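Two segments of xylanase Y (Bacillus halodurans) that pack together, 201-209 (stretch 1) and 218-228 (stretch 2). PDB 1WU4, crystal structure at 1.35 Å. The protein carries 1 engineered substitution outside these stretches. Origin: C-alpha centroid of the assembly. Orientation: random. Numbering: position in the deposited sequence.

Stretch 1 (201-209) PHFYELFSL
Stretch 2, residues 218-228: FWKEAAEASRE

Both stretches are helical throughout and run nearly antiparallel, with 166° between their N-to-C directions and a closest axial approach of 7.6 Å. Register is fixed at two points: Pro201 CA lies 4.1 Å from Ala223 CA, and Ser208 CA lies 4.8 Å from Trp219 CA. The spacing is close at Pro201-Ala223, where Ala223 carries only a methyl; at Ser208-Trp219 the indole is the bulky partner. The contact buries 566 Å² over both sides.

Phi/psi values stay near -65/-38 except at the end of stretch 1, where Ser208 (-68/-11) and Leu209 (-106/-30) depart from it. Most backbone amides are satisfied by i to i-4 bonds, for example Glu205 N to Pro201 O (2.9 Å), Ala223 N to Trp219 O (3.0 Å) and Arg227 N to Ala223 O (3.1 Å). Leu209 N instead reaches Leu206 O at 2.9 Å, an i to i-3 bond that accompanies the altered torsions.

Between the two stretches, hydrogen bonding is confined to one charged pair. Glu205 (chi1 m, chi2 m, chi3 43°) and Arg227 (m, t, t, chi4 87°) both direct CA-to-CB sideways, yet their ends come nearer the opposing stretch. Arg227 NH1 donates to Glu205 OE2 at 3.0 Å with an N-H...O angle of 142°, forming a salt bridge; Arg227 NH2 adds a weak bond to the same Glu205 OE2 at 3.2 Å and 135°. The carboxylate oxygen thus meets the guanidinium edge, near its plane, where the N-H groups project. Arg227 NE and NH2 also have hydrogen bonds elsewhere in the structure. Pro201 CB lies over one guanidinium face and packs 3.6 Å from Arg227 CG, while Pro201 CB is also 3.5 Å from Ala223 O.

Tyr204 (chi1 m, chi2 -26°) points toward stretch 2 as a knob among Trp219, Ala222, Ala223 and Ser226. Tyr204 CB is 4.0 Å from Ala223 CB, and Tyr204 CD2 is 4.1 Å from Ala222 CB, so both methyl groups pack against Tyr204. Ser226 OG (chi1 m) sits at the ring edge, 3.3 Å from Tyr204 CE2, a contact rather than a hydrogen bond. Both Tyr204 OH and Ser226 OG have hydrogen bonds to residues just flanking the stretches.

Trp219 (chi1 m, chi2 117°) has the largest covered area, 102 Å². Phe207 (chi1 m, chi2 -14°) presents its ring edge to the face of the indole six-membered ring, with centroids 5.0 Å apart and planes at 77°. Phe207 CB also makes a CH-pi contact, 3.8 Å from the centroid of the Trp219 five-membered ring and 17° off its normal. The Tyr204 and Trp219 rings meet obliquely, at 38°, with Tyr204 CD1 3.8 Å from Trp219 CZ3.

At Ser208 (chi1 p), OG donates to Glu205 O at 2.6 Å, satisfying the hydroxyl as donor within its own helix. Its carbon is left to pack, with Ser208 CB 3.9 Å from Trp219 CB and 3.7 Å from Lys220 N.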

# COMPACT_ATOMS: atom_id res chain seq x y z
N PRO A 201 1.19 -6.49 -7.80
CA PRO A 201 1.24 -7.84 -8.37
C PRO A 201 1.43 -8.93 -7.32
O PRO A 201 0.89 -10.03 -7.47
CB PRO A 201 2.40 -7.76 -9.37
CG PRO A 201 3.26 -6.66 -8.82
CD PRO A 201 2.26 -5.64 -8.34
N HIS A 202 2.18 -8.62 -6.27
CA HIS A 202 2.42 -9.58 -5.20
C HIS A 202 1.13 -9.90 -4.44
O HIS A 202 0.96 -11.01 -3.95
CB HIS A 202 3.53 -9.08 -4.26
CG HIS A 202 3.39 -7.65 -3.84
ND1 HIS A 202 3.26 -6.62 -4.75
CD2 HIS A 202 3.41 -7.07 -2.62
CE1 HIS A 202 3.20 -5.47 -4.10
NE2 HIS A 202 3.29 -5.72 -2.81
N PHE A 203 0.22 -8.93 -4.36
CA PHE A 203 -1.07 -9.16 -3.70
C PHE A 203 -1.91 -10.05 -4.61
O PHE A 203 -2.55 -11.00 -4.15
CB PHE A 203 -1.81 -7.84 -3.48
CG PHE A 203 -1.39 -7.07 -2.25
CD1 PHE A 203 -0.05 -6.96 -1.89
CD2 PHE A 203 -2.35 -6.42 -1.48
CE1 PHE A 203 0.33 -6.21 -0.78
CE2 PHE A 203 -1.98 -5.67 -0.36
CZ PHE A 203 -0.64 -5.56 -0.01
N TYR A 204 -1.91 -9.76 -5.90
CA TYR A 204 -2.71 -10.53 -6.85
C TYR A 204 -2.25 -11.98 -6.95
O TYR A 204 -3.06 -12.87 -7.18
CB TYR A 204 -2.69 -9.86 -8.24
CG TYR A 204 -2.93 -8.36 -8.20
CD1 TYR A 204 -3.64 -7.77 -7.16
CD2 TYR A 204 -2.38 -7.53 -9.18
CE1 TYR A 204 -3.79 -6.39 -7.07
CE2 TYR A 204 -2.52 -6.15 -9.11
CZ TYR A 204 -3.22 -5.58 -8.05
OH TYR A 204 -3.29 -4.21 -7.94
N GLU A 205 -0.95 -12.22 -6.77
CA GLU A 205 -0.44 -13.59 -6.80
C GLU A 205 -1.13 -14.38 -5.70
O GLU A 205 -1.52 -15.53 -5.88
CB GLU A 205 1.07 -13.59 -6.55
CG GLU A 205 1.89 -12.90 -7.62
CD GLU A 205 2.20 -13.79 -8.80
OE1 GLU A 205 1.29 -14.54 -9.24
OE2 GLU A 205 3.34 -13.75 -9.28
N LEU A 206 -1.28 -13.75 -4.54
CA LEU A 206 -1.93 -14.42 -3.42
C LEU A 206 -3.43 -14.55 -3.67
O LEU A 206 -4.04 -15.55 -3.31
CB LEU A 206 -1.64 -13.66 -2.12
CG LEU A 206 -0.14 -13.66 -1.76
CD1 LEU A 206 0.11 -12.76 -0.57
CD2 LEU A 206 0.32 -15.08 -1.48
N PHE A 207 -4.03 -13.55 -4.31
CA PHE A 207 -5.45 -13.63 -4.62
C PHE A 207 -5.67 -14.81 -5.58
O PHE A 207 -6.72 -15.46 -5.54
CB PHE A 207 -5.96 -12.35 -5.29
CG PHE A 207 -5.93 -11.13 -4.41
CD1 PHE A 207 -5.75 -11.23 -3.02
CD2 PHE A 207 -6.11 -9.87 -4.97
CE1 PHE A 207 -5.74 -10.08 -2.22
CE2 PHE A 207 -6.11 -8.72 -4.18
CZ PHE A 207 -5.92 -8.83 -2.80
N SER A 208 -4.69 -15.10 -6.43
CA SER A 208 -4.82 -16.20 -7.38
C SER A 208 -4.84 -17.55 -6.67
O SER A 208 -5.16 -18.57 -7.28
CB SER A 208 -3.69 -16.17 -8.42
OG SER A 208 -2.49 -16.75 -7.94
N LEU A 209 -4.51 -17.55 -5.38
CA LEU A 209 -4.50 -18.78 -4.60
C LEU A 209 -5.68 -18.85 -3.64
O LEU A 209 -6.18 -19.93 -3.33
CB LEU A 209 -3.21 -18.88 -3.77
CG LEU A 209 -1.87 -18.84 -4.50
CD1 LEU A 209 -0.74 -18.86 -3.49
CD2 LEU A 209 -1.77 -20.03 -5.45
N PHE A 218 -7.82 -15.24 -13.49
CA PHE A 218 -7.85 -13.79 -13.68
C PHE A 218 -6.80 -13.10 -12.81
O PHE A 218 -6.04 -12.26 -13.29
CB PHE A 218 -9.22 -13.21 -13.33
CG PHE A 218 -9.23 -11.71 -13.25
CD1 PHE A 218 -9.36 -10.93 -14.39
CD2 PHE A 218 -9.06 -11.07 -12.02
CE1 PHE A 218 -9.31 -9.54 -14.32
CE2 PHE A 218 -9.01 -9.69 -11.93
CZ PHE A 218 -9.14 -8.92 -13.08
N TRP A 219 -6.75 -13.45 -11.53
CA TRP A 219 -5.79 -12.81 -10.64
C TRP A 219 -4.35 -13.08 -11.03
O TRP A 219 -3.48 -12.22 -10.84
CB TRP A 219 -6.07 -13.22 -9.19
CG TRP A 219 -7.28 -12.50 -8.63
CD1 TRP A 219 -8.45 -13.06 -8.22
CD2 TRP A 219 -7.43 -11.08 -8.49
NE1 TRP A 219 -9.33 -12.07 -7.83
CE2 TRP A 219 -8.72 -10.85 -7.99
CE3 TRP A 219 -6.59 -9.99 -8.74
CZ2 TRP A 219 -9.20 -9.56 -7.73
CZ3 TRP A 219 -7.07 -8.71 -8.49
CH2 TRP A 219 -8.36 -8.50 -7.98
N LYS A 220 -4.08 -14.25 -11.59
CA LYS A 220 -2.73 -14.57 -12.04
C LYS A 220 -2.41 -13.64 -13.21
O LYS A 220 -1.30 -13.11 -13.32
CB LYS A 220 -2.65 -16.03 -12.48
CG LYS A 220 -1.29 -16.42 -13.03
CD LYS A 220 -1.26 -17.87 -13.44
CE LYS A 220 0.06 -18.23 -14.08
NZ LYS A 220 0.10 -19.66 -14.47
N GLU A 221 -3.39 -13.44 -14.09
CA GLU A 221 -3.21 -12.58 -15.25
C GLU A 221 -3.06 -11.12 -14.82
O GLU A 221 -2.34 -10.36 -15.47
CB GLU A 221 -4.39 -12.73 -16.21
CG GLU A 221 -4.59 -14.17 -16.67
CD GLU A 221 -5.80 -14.34 -17.57
OE1 GLU A 221 -6.84 -13.70 -17.31
OE2 GLU A 221 -5.71 -15.14 -18.52
N ALA A 222 -3.75 -10.74 -13.75
CA ALA A 222 -3.65 -9.36 -13.25
C ALA A 222 -2.24 -9.11 -12.71
O ALA A 222 -1.68 -8.03 -12.90
CB ALA A 222 -4.69 -9.12 -12.16
N ALA A 223 -1.67 -10.10 -12.03
CA ALA A 223 -0.32 -9.96 -11.49
C ALA A 223 0.66 -9.70 -12.64
O ALA A 223 1.48 -8.78 -12.57
CB ALA A 223 0.08 -11.21 -10.73
N GLU A 224 0.56 -10.51 -13.69
CA GLU A 224 1.44 -10.37 -14.85
C GLU A 224 1.20 -9.04 -15.55
O GLU A 224 2.15 -8.36 -15.94
CB GLU A 224 1.19 -11.53 -15.82
CG GLU A 224 2.00 -11.47 -17.12
CD GLU A 224 3.49 -11.30 -16.89
OE1 GLU A 224 4.00 -11.85 -15.89
OE2 GLU A 224 4.14 -10.63 -17.71
N ALA A 225 -0.06 -8.66 -15.71
CA ALA A 225 -0.41 -7.40 -16.36
C ALA A 225 0.17 -6.21 -15.60
O ALA A 225 0.69 -5.27 -16.20
CB ALA A 225 -1.92 -7.26 -16.48
N SER A 226 0.08 -6.25 -14.27
CA SER A 226 0.61 -5.16 -13.47
C SER A 226 2.12 -5.06 -13.55
O SER A 226 2.67 -3.95 -13.58
CB SER A 226 0.17 -5.30 -12.01
OG SER A 226 -1.18 -4.90 -11.86
N ARG A 227 2.81 -6.19 -13.58
CA ARG A 227 4.26 -6.17 -13.67
C ARG A 227 4.69 -5.55 -15.00
O ARG A 227 5.64 -4.77 -15.05
CB ARG A 227 4.85 -7.58 -13.51
CG ARG A 227 4.65 -8.16 -12.11
CD ARG A 227 5.68 -9.23 -11.78
NE ARG A 227 5.59 -9.68 -10.39
CZ ARG A 227 4.78 -10.64 -9.96
NH1 ARG A 227 3.99 -11.28 -10.82
NH2 ARG A 227 4.76 -10.97 -8.68
N GLU A 228 3.98 -5.88 -16.07
CA GLU A 228 4.31 -5.32 -17.37
C GLU A 228 3.96 -3.84 -17.44
O GLU A 228 4.67 -3.05 -18.06
CB GLU A 228 3.59 -6.08 -18.48
CG GLU A 228 4.19 -7.46 -18.75
CD GLU A 228 5.67 -7.38 -19.07
OE1 GLU A 228 6.03 -6.72 -20.07
OE2 GLU A 228 6.48 -7.98 -18.34